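Local coordinates for ABC transporter, periplasmic substrate-binding protein (Vibrio cholerae O1 biovar eltor, PDB 1TWY) that probably binds phosphate in the periplasm as the receptor of an ABC-type transporter and delivers it to the membrane components for uptake, at residues A67-L72 with R84-S89; L100-L105 with D226-H231; Q122-Y127 with V174-P179. All coordinates share one frame; numbering follows the deposited sequence.

Contact 1 (A67-L72 with R84-S89); sequences AGISLL and RYLTES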
loop_
_atom_site.group_PDB
_atom_site.type_symbol
_atom_site.label_atom_id
_atom_site.label_comp_id
_atom_site.label_asym_id
_atom_site.label_seq_id
_atom_site.Cartn_x
_atom_site.Cartn_y
_atom_site.Cartn_z
ATOM N N ALA A 67 -15.076 1.657 3.261
ATOM C CA ALA A 67 -16.016 2.633 3.789
ATOM C C ALA A 67 -16.021 3.830 2.857
ATOM O O ALA A 67 -17.024 4.437 2.640
ATOM C CB ALA A 67 -15.656 3.000 5.202
ATOM N N GLY A 68 -14.836 4.199 2.336
ATOM C CA GLY A 68 -14.781 5.293 1.409
ATOM C C GLY A 68 -15.666 5.087 0.179
ATOM O O GLY A 68 -16.358 6.055 -0.146
ATOM N N ILE A 69 -15.553 3.946 -0.465
ATOM C CA ILE A 69 -16.393 3.594 -1.614
ATOM C C ILE A 69 -17.854 3.731 -1.193
ATOM O O ILE A 69 -18.635 4.330 -1.917
ATOM C CB ILE A 69 -16.085 2.214 -2.083
ATOM C CG1 ILE A 69 -14.654 2.136 -2.699
ATOM C CG2 ILE A 69 -17.135 1.753 -3.050
ATOM C CD1 ILE A 69 -14.079 0.778 -2.820
ATOM N N SER A 70 -18.221 3.169 -0.050
ATOM C CA SER A 70 -19.617 3.225 0.395
ATOM C C SER A 70 -20.108 4.638 0.610
ATOM O O SER A 70 -21.226 4.982 0.198
ATOM C CB SER A 70 -19.752 2.461 1.701
ATOM O OG SER A 70 -21.125 2.510 2.153
ATOM N N LEU A 71 -19.296 5.469 1.263
ATOM C CA LEU A 71 -19.644 6.844 1.496
ATOM C C LEU A 71 -19.858 7.643 0.220
ATOM O O LEU A 71 -20.688 8.518 0.156
ATOM C CB LEU A 71 -18.627 7.506 2.439
ATOM C CG LEU A 71 -18.599 7.007 3.895
ATOM C CD1 LEU A 71 -17.278 7.527 4.626
ATOM C CD2 LEU A 71 -19.741 7.513 4.606
ATOM N N LEU A 72 -19.016 7.410 -0.765
ATOM C CA LEU A 72 -19.188 8.048 -2.085
ATOM C C LEU A 72 -20.460 7.563 -2.774
ATOM O O LEU A 72 -21.184 8.416 -3.335
ATOM C CB LEU A 72 -17.991 7.767 -2.982
ATOM C CG LEU A 72 -18.041 8.369 -4.368
ATOM C CD1 LEU A 72 -18.020 9.826 -4.390
ATOM C CD2 LEU A 72 -16.872 7.781 -5.216
ATOM N N ARG A 84 -6.350 0.025 -3.293
ATOM C CA ARG A 84 -6.546 -1.229 -4.009
ATOM C C ARG A 84 -7.454 -0.994 -5.152
ATOM O O ARG A 84 -8.186 0.004 -5.175
ATOM C CB ARG A 84 -7.174 -2.299 -3.148
ATOM C CG ARG A 84 -8.507 -1.882 -2.598
ATOM C CD ARG A 84 -9.181 -3.012 -1.851
ATOM N NE ARG A 84 -10.458 -2.665 -1.224
ATOM C CZ ARG A 84 -11.627 -2.640 -1.864
ATOM N NH1 ARG A 84 -11.674 -2.798 -3.163
ATOM N NH2 ARG A 84 -12.758 -2.347 -1.201
ATOM N N TYR A 85 -7.366 -1.834 -6.176
ATOM C CA TYR A 85 -8.333 -1.787 -7.254
ATOM C C TYR A 85 -9.714 -2.224 -6.719
ATOM O O TYR A 85 -9.847 -2.888 -5.681
ATOM C CB TYR A 85 -7.865 -2.664 -8.426
ATOM C CG TYR A 85 -6.598 -2.161 -9.067
ATOM C CD1 TYR A 85 -6.619 -1.063 -9.876
ATOM C CD2 TYR A 85 -5.339 -2.855 -8.948
ATOM C CE1 TYR A 85 -5.504 -0.622 -10.459
ATOM C CE2 TYR A 85 -4.224 -2.337 -9.566
ATOM C CZ TYR A 85 -4.330 -1.190 -10.285
ATOM O OH TYR A 85 -3.240 -0.602 -10.950
ATOM N N LEU A 86 -10.727 -1.788 -7.438
ATOM C CA LEU A 86 -12.122 -2.059 -7.104
ATOM C C LEU A 86 -12.414 -3.480 -7.627
ATOM O O LEU A 86 -11.803 -3.968 -8.603
ATOM C CB LEU A 86 -13.014 -1.053 -7.817
ATOM C CG LEU A 86 -13.605 0.081 -6.978
ATOM C CD1 LEU A 86 -12.546 0.818 -6.374
ATOM C CD2 LEU A 86 -14.498 0.970 -7.892
ATOM N N THR A 87 -13.324 -4.135 -6.950
ATOM C CA THR A 87 -13.849 -5.437 -7.436
ATOM C C THR A 87 -14.888 -5.226 -8.550
ATOM O O THR A 87 -15.368 -4.096 -8.862
ATOM C CB THR A 87 -14.450 -6.251 -6.239
ATOM O OG1 THR A 87 -15.542 -5.545 -5.635
ATOM C CG2 THR A 87 -13.399 -6.376 -5.104
ATOM N N GLU A 88 -15.227 -6.348 -9.164
ATOM C CA GLU A 88 -16.335 -6.441 -10.084
ATOM C C GLU A 88 -17.564 -5.788 -9.507
ATOM O O GLU A 88 -18.151 -4.917 -10.139
ATOM C CB GLU A 88 -16.621 -7.931 -10.363
ATOM C CG GLU A 88 -15.677 -8.567 -11.385
ATOM C CD GLU A 88 -15.932 -8.061 -12.800
ATOM O OE1 GLU A 88 -16.898 -7.262 -12.985
ATOM O OE2 GLU A 88 -15.178 -8.472 -13.721
ATOM N N SER A 89 -17.922 -6.177 -8.279
ATOM C CA SER A 89 -19.160 -5.707 -7.622
ATOM C C SER A 89 -19.151 -4.231 -7.242
ATOM O O SER A 89 -20.213 -3.609 -7.026
ATOM C CB SER A 89 -19.486 -6.625 -6.397
ATOM O OG SER A 89 -19.667 -5.900 -5.181
#
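The guanidinium of R84 is the flat group of this contact, and the methyl end of I69 reaches it at a slant, I69 CD1 stopping 3.8 Å from R84 NH2. In the plane of the same group, R84 NH1 donates to the carbonyl oxygen of the next residue, Y85 O, at 3.1 Å. That bond is bent, with 146° at the hydrogen, and the donor is tilted from the carbonyl plane. E90 takes a salt bridge from NH1 and T66 OG1 a hydrogen bond from NH2, which together should limit rotation of the group.

R84 starts with CG between its backbone N and carbonyl carbon (chi1 58°) and then runs extended to NE, a shape that carries the charged end from the loop to the helix. In the periplasmic binding protein fold this joins helix 65-73, at the start of which a phosphate would be expected to bind as in related receptors, to the loop that leaves strand 79-82.

I69 CD1 also meets L86 CD1 at 3.9 Å, the two side chains running antiparallel past one another, methyl against methyl. One methyl therefore meets a charged neighbour and an apolar one. Both I69 and L86 also rest on L242 of strand 236-243.

Contact 2 (L100-L105 with D226-H231); sequences LAFDGL and DNIAKH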
loop_
_atom_site.group_PDB
_atom_site.type_symbol
_atom_site.label_atom_id
_atom_site.label_comp_id
_atom_site.label_asym_id
_atom_site.label_seq_id
_atom_site.Cartn_x
_atom_site.Cartn_y
_atom_site.Cartn_z
ATOM N N LEU A 100 -3.730 8.010 -8.727
ATOM C CA LEU A 100 -2.958 9.091 -8.223
ATOM C C LEU A 100 -1.471 8.778 -8.148
ATOM O O LEU A 100 -0.609 9.648 -8.401
ATOM C CB LEU A 100 -3.397 9.542 -6.823
ATOM C CG LEU A 100 -2.829 10.722 -6.105
ATOM C CD1 LEU A 100 -3.386 12.028 -6.679
ATOM C CD2 LEU A 100 -3.134 10.668 -4.634
ATOM N N ALA A 101 -1.158 7.555 -7.733
ATOM C CA ALA A 101 0.219 7.115 -7.534
ATOM C C ALA A 101 0.277 5.646 -7.305
ATOM O O ALA A 101 -0.747 5.030 -7.128
ATOM C CB ALA A 101 0.847 7.855 -6.396
ATOM N N PHE A 102 1.472 5.066 -7.287
ATOM C CA PHE A 102 1.681 3.706 -6.814
ATOM C C PHE A 102 2.500 3.784 -5.573
ATOM O O PHE A 102 3.238 4.704 -5.332
ATOM C CB PHE A 102 2.358 2.840 -7.843
ATOM C CG PHE A 102 1.445 2.453 -8.997
ATOM C CD1 PHE A 102 0.457 1.504 -8.817
ATOM C CD2 PHE A 102 1.612 2.991 -10.246
ATOM C CE1 PHE A 102 -0.381 1.140 -9.848
ATOM C CE2 PHE A 102 0.759 2.640 -11.275
ATOM C CZ PHE A 102 -0.229 1.708 -11.054
ATOM N N ASP A 103 2.295 2.805 -4.691
ATOM C CA ASP A 103 3.081 2.759 -3.459
ATOM C C ASP A 103 3.681 1.374 -3.370
ATOM O O ASP A 103 3.053 0.408 -3.675
ATOM C CB ASP A 103 2.150 3.075 -2.281
ATOM C CG ASP A 103 2.779 2.928 -0.944
ATOM O OD1 ASP A 103 3.919 3.415 -0.732
ATOM O OD2 ASP A 103 2.181 2.228 -0.080
ATOM N N GLY A 104 4.943 1.237 -3.141
ATOM C CA GLY A 104 5.565 -0.071 -3.279
ATOM C C GLY A 104 5.935 -0.651 -1.881
ATOM O O GLY A 104 5.964 0.092 -0.869
ATOM N N LEU A 105 6.071 -1.968 -1.829
ATOM C CA LEU A 105 6.526 -2.686 -0.672
ATOM C C LEU A 105 7.829 -3.362 -1.002
ATOM O O LEU A 105 7.967 -3.899 -2.104
ATOM C CB LEU A 105 5.497 -3.767 -0.272
ATOM C CG LEU A 105 4.109 -3.335 0.206
ATOM C CD1 LEU A 105 3.300 -4.574 0.572
ATOM C CD2 LEU A 105 4.165 -2.539 1.435
ATOM N N ASP A 226 11.443 3.016 -10.736
ATOM C CA ASP A 226 11.275 2.642 -12.124
ATOM C C ASP A 226 10.620 1.312 -12.426
ATOM O O ASP A 226 9.705 1.244 -13.233
ATOM C CB ASP A 226 12.599 2.785 -12.942
ATOM C CG ASP A 226 12.320 2.694 -14.448
ATOM O OD1 ASP A 226 11.544 3.547 -14.949
ATOM O OD2 ASP A 226 12.715 1.737 -15.158
ATOM N N ASN A 227 10.975 0.265 -11.662
ATOM C CA ASN A 227 10.363 -1.057 -11.873
ATOM C C ASN A 227 8.893 -1.115 -11.406
ATOM O O ASN A 227 8.080 -1.832 -11.966
ATOM C CB ASN A 227 11.166 -2.204 -11.237
ATOM C CG ASN A 227 12.477 -2.506 -11.962
ATOM O OD1 ASN A 227 12.678 -2.131 -13.115
ATOM N ND2 ASN A 227 13.379 -3.199 -11.266
ATOM N N ILE A 228 8.529 -0.247 -10.443
ATOM C CA ILE A 228 7.192 -0.210 -10.013
ATOM C C ILE A 228 6.339 0.469 -11.100
ATOM O O ILE A 228 5.290 -0.008 -11.408
ATOM C CB ILE A 228 7.065 0.486 -8.695
ATOM C CG1 ILE A 228 7.424 -0.474 -7.578
ATOM C CG2 ILE A 228 5.578 0.907 -8.494
ATOM C CD1 ILE A 228 7.941 0.213 -6.417
ATOM N N ALA A 229 6.903 1.509 -11.693
ATOM C CA ALA A 229 6.218 2.445 -12.606
ATOM C C ALA A 229 5.936 1.724 -13.893
ATOM O O ALA A 229 4.978 2.071 -14.573
ATOM C CB ALA A 229 7.119 3.693 -12.882
ATOM N N LYS A 230 6.789 0.744 -14.211
ATOM C CA LYS A 230 6.691 -0.148 -15.386
ATOM C C LYS A 230 6.030 -1.505 -15.072
ATOM O O LYS A 230 5.855 -2.388 -15.952
ATOM C CB LYS A 230 8.112 -0.418 -15.951
ATOM C CG LYS A 230 8.560 0.559 -17.052
ATOM C CD LYS A 230 9.845 1.350 -16.706
ATOM C CE LYS A 230 10.329 2.307 -17.856
ATOM N NZ LYS A 230 9.224 2.916 -18.702
ATOM N N HIS A 231 5.663 -1.698 -13.815
ATOM C CA HIS A 231 5.076 -2.953 -13.379
ATOM C C HIS A 231 5.978 -4.186 -13.574
ATOM O O HIS A 231 5.476 -5.292 -13.593
ATOM C CB HIS A 231 3.724 -3.197 -14.072
ATOM C CG HIS A 231 2.710 -2.140 -13.777
ATOM N ND1 HIS A 231 2.553 -1.595 -12.517
ATOM C CD2 HIS A 231 1.823 -1.500 -14.582
ATOM C CE1 HIS A 231 1.603 -0.676 -12.559
ATOM N NE2 HIS A 231 1.142 -0.601 -13.798
#
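F102 and H231 meet as an offset edge-to-face (T-shaped) aromatic pair: the imidazole turns its edge toward the phenyl face, with planes at 89° and centroids 5.0 Å apart. The leading atom is H231 CE1, which lies 3.4 Å from F102 CZ, near the rim of the phenyl ring and not over its centre; this is the evidence for the offset. The contact joins two elements of the periplasmic binding protein fold, the long strand 96-109 and the short helix 225-229, with H231 in the turn just after its C-terminal end.

Beside the ring pair, I228 supplies the apolar half of the contact through two separate branches. Its CG2 methyl packs 3.8 Å from F102 CB, while the other branch passes farther along the strand and brings CD1 to 3.9 Å from G104 CA. CG1 lies anti to the carbonyl carbon (chi1 -81°), which sends the longer arm toward G104 and keeps CG2 for F102. Here the strand presents bare backbone to the helix, and the methyl sits directly against the glycine CA.

The next shell surrounds both partners. H231 has positive phi (60°) and closes the helix in a Schellman motif, with two bonds turning back into the last turn, a reversal that probably helps bring the imidazole beside the strand. On the strand side, F102 also packs on P238 of strand 236-243 and on Y85, while D103, whose CB points away from the helix, forms a salt bridge with R237. I228 in turn touches I206 and S236. Within the turn that carries the imidazole, H231 N donates to I228 O at 3.0 Å.

Contact 3 (Q122-Y127 with V174-P179); sequences QLYGIY and VSDVAP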
loop_
_atom_site.group_PDB
_atom_site.type_symbol
_atom_site.label_atom_id
_atom_site.label_comp_id
_atom_site.label_asym_id
_atom_site.label_seq_id
_atom_site.Cartn_x
_atom_site.Cartn_y
_atom_site.Cartn_z
ATOM N N GLN A 122 7.695 -18.992 -3.230
ATOM C CA GLN A 122 8.524 -19.049 -2.041
ATOM C C GLN A 122 8.027 -18.162 -0.949
ATOM O O GLN A 122 7.883 -18.554 0.165
ATOM C CB GLN A 122 9.934 -18.689 -2.416
ATOM C CG GLN A 122 10.607 -19.758 -3.356
ATOM C CD GLN A 122 12.012 -19.377 -3.849
ATOM O OE1 GLN A 122 12.260 -18.185 -4.082
ATOM N NE2 GLN A 122 12.944 -20.305 -3.778
ATOM N N LEU A 123 7.796 -16.901 -1.270
ATOM C CA LEU A 123 7.285 -16.005 -0.217
ATOM C C LEU A 123 5.976 -16.395 0.290
ATOM O O LEU A 123 5.726 -16.306 1.474
ATOM C CB LEU A 123 7.286 -14.562 -0.773
ATOM C CG LEU A 123 7.097 -13.437 0.275
ATOM C CD1 LEU A 123 8.179 -13.420 1.285
ATOM C CD2 LEU A 123 7.068 -12.138 -0.511
ATOM N N TYR A 124 5.070 -16.845 -0.553
ATOM C CA TYR A 124 3.798 -17.345 -0.067
ATOM C C TYR A 124 3.980 -18.503 0.889
ATOM O O TYR A 124 3.407 -18.567 1.994
ATOM C CB TYR A 124 2.925 -17.755 -1.279
ATOM C CG TYR A 124 1.620 -18.429 -0.883
ATOM C CD1 TYR A 124 0.465 -17.676 -0.621
ATOM C CD2 TYR A 124 1.507 -19.830 -0.739
ATOM C CE1 TYR A 124 -0.740 -18.229 -0.297
ATOM C CE2 TYR A 124 0.350 -20.367 -0.402
ATOM C CZ TYR A 124 -0.824 -19.577 -0.130
ATOM O OH TYR A 124 -2.038 -20.193 0.216
ATOM N N GLY A 125 4.750 -19.488 0.438
ATOM C CA GLY A 125 5.080 -20.567 1.336
ATOM C C GLY A 125 5.715 -20.315 2.656
ATOM O O GLY A 125 5.347 -20.902 3.721
ATOM N N ILE A 126 6.589 -19.294 2.659
ATOM C CA ILE A 126 7.141 -18.860 3.933
ATOM C C ILE A 126 6.105 -18.228 4.895
ATOM O O ILE A 126 5.949 -18.612 6.040
ATOM C CB ILE A 126 8.296 -17.842 3.623
ATOM C CG1 ILE A 126 9.523 -18.578 3.071
ATOM C CG2 ILE A 126 8.682 -17.024 4.906
ATOM C CD1 ILE A 126 10.507 -17.713 2.422
ATOM N N TYR A 127 5.285 -17.325 4.368
ATOM C CA TYR A 127 4.241 -16.672 5.169
ATOM C C TYR A 127 3.148 -17.623 5.587
ATOM O O TYR A 127 2.557 -17.433 6.622
ATOM C CB TYR A 127 3.722 -15.356 4.518
ATOM C CG TYR A 127 4.633 -14.221 4.934
ATOM C CD1 TYR A 127 5.831 -13.996 4.311
ATOM C CD2 TYR A 127 4.260 -13.390 5.931
ATOM C CE1 TYR A 127 6.709 -13.018 4.750
ATOM C CE2 TYR A 127 5.111 -12.341 6.337
ATOM C CZ TYR A 127 6.274 -12.179 5.797
ATOM O OH TYR A 127 7.200 -11.188 6.226
ATOM N N VAL A 174 -10.020 -13.212 5.840
ATOM C CA VAL A 174 -9.309 -13.315 7.061
ATOM C C VAL A 174 -7.839 -13.565 6.731
ATOM O O VAL A 174 -7.510 -14.267 5.749
ATOM C CB VAL A 174 -9.833 -14.557 7.814
ATOM C CG1 VAL A 174 -8.997 -14.919 9.048
ATOM C CG2 VAL A 174 -11.267 -14.261 8.179
ATOM N N SER A 175 -6.922 -13.047 7.539
ATOM C CA SER A 175 -5.522 -13.321 7.281
ATOM C C SER A 175 -5.230 -14.831 7.339
ATOM O O SER A 175 -5.630 -15.519 8.278
ATOM C CB SER A 175 -4.611 -12.606 8.305
ATOM O OG SER A 175 -3.277 -12.944 8.117
ATOM N N ASP A 176 -4.413 -15.284 6.378
ATOM C CA ASP A 176 -4.071 -16.720 6.274
ATOM C C ASP A 176 -2.569 -16.919 6.543
ATOM O O ASP A 176 -1.985 -18.000 6.313
ATOM C CB ASP A 176 -4.393 -17.203 4.891
ATOM C CG ASP A 176 -4.559 -18.739 4.797
ATOM O OD1 ASP A 176 -4.874 -19.406 5.781
ATOM O OD2 ASP A 176 -4.363 -19.236 3.708
ATOM N N VAL A 177 -1.926 -15.920 7.108
ATOM C CA VAL A 177 -0.542 -16.000 7.542
ATOM C C VAL A 177 -0.510 -16.839 8.792
ATOM O O VAL A 177 -1.335 -16.721 9.703
ATOM C CB VAL A 177 0.055 -14.564 7.850
ATOM C CG1 VAL A 177 1.386 -14.559 8.394
ATOM C CG2 VAL A 177 0.129 -13.814 6.559
ATOM N N ALA A 178 0.463 -17.671 8.805
ATOM C CA ALA A 178 0.626 -18.567 9.956
ATOM C C ALA A 178 0.709 -17.805 11.260
ATOM O O ALA A 178 1.433 -16.884 11.368
ATOM C CB ALA A 178 1.829 -19.364 9.754
ATOM N N PRO A 179 -0.022 -18.163 12.278
ATOM C CA PRO A 179 -0.073 -17.299 13.449
ATOM C C PRO A 179 1.208 -17.412 14.309
ATOM O O PRO A 179 1.309 -16.707 15.283
ATOM C CB PRO A 179 -1.319 -17.806 14.217
ATOM C CG PRO A 179 -1.381 -19.205 13.873
ATOM C CD PRO A 179 -0.937 -19.311 12.403
HETATM O O HOH W 1 -3.734 -18.455 1.218
HETATM O O HOH W 2 3.718 -16.995 9.472
#
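Y127 O, a backbone carbonyl near the end of helix 120-128, is gripped by two donors: A178 N at 3.0 Å and a bridging water at 3.1 Å. The amide bond is nearly straight, 168° at the hydrogen, and the donor lies close to the line of the carbonyl. V177 CA adds a weaker CA-H...O contact to the same oxygen. The A178 N to Y127 O bond ties the helix to the loop that follows strand 172-175, one arm of a two-stranded antiparallel hairpin in this periplasmic binding protein fold. The water also donates to A178 O, so it bridges the helix carbonyl and the loop backbone.

Around this polar link the side chains of Y127 and V177 run alongside each other in one direction. V177 CG1 comes to the edge of the tyrosine ring, near its plane, at 4.0 Å from Y127 CD2; chi1 of 175° sets CG1 anti to the backbone N, where it also flanks Y127 O. The phenol end of Y127 is held elsewhere, by a hydrogen bond to V147 O, and F159 meets its ring edge-to-face.

A second bridge spans the contact farther toward the magnesium site, which includes G164 and T166. The side chain of D176 lies about 5 Å from the bound magnesium ion, and its carboxylate forms a salt bridge with K128 through OD2. Y124 OH and D176 OD2 are too far apart to bond directly. A second water, in the plane of the Y124 ring, joins them, 2.6 Å from Y124 OH and donating to D176 OD2 at 2.7 Å.

Contact 2 is the most buried of the three, its centre about 10 Å from the centre of the chain, whereas contacts 1 and 3 are partly buried and lie about 16 and 18 Å out. Chemistry follows place: contact 2 is apolar and aromatic, contact 1 mixes methyls with a charged side chain, and contact 3 depends on a backbone bond and water bridges near a magnesium ion. Strand 236-243 packs against both contacts 1 and 2, which touch where Y85 OH lies 3.5 Å from F102 CE1. Contact 3 has no such touch; it nests within the chain loop closed by contact 2, nearest atoms about 8 Å apart.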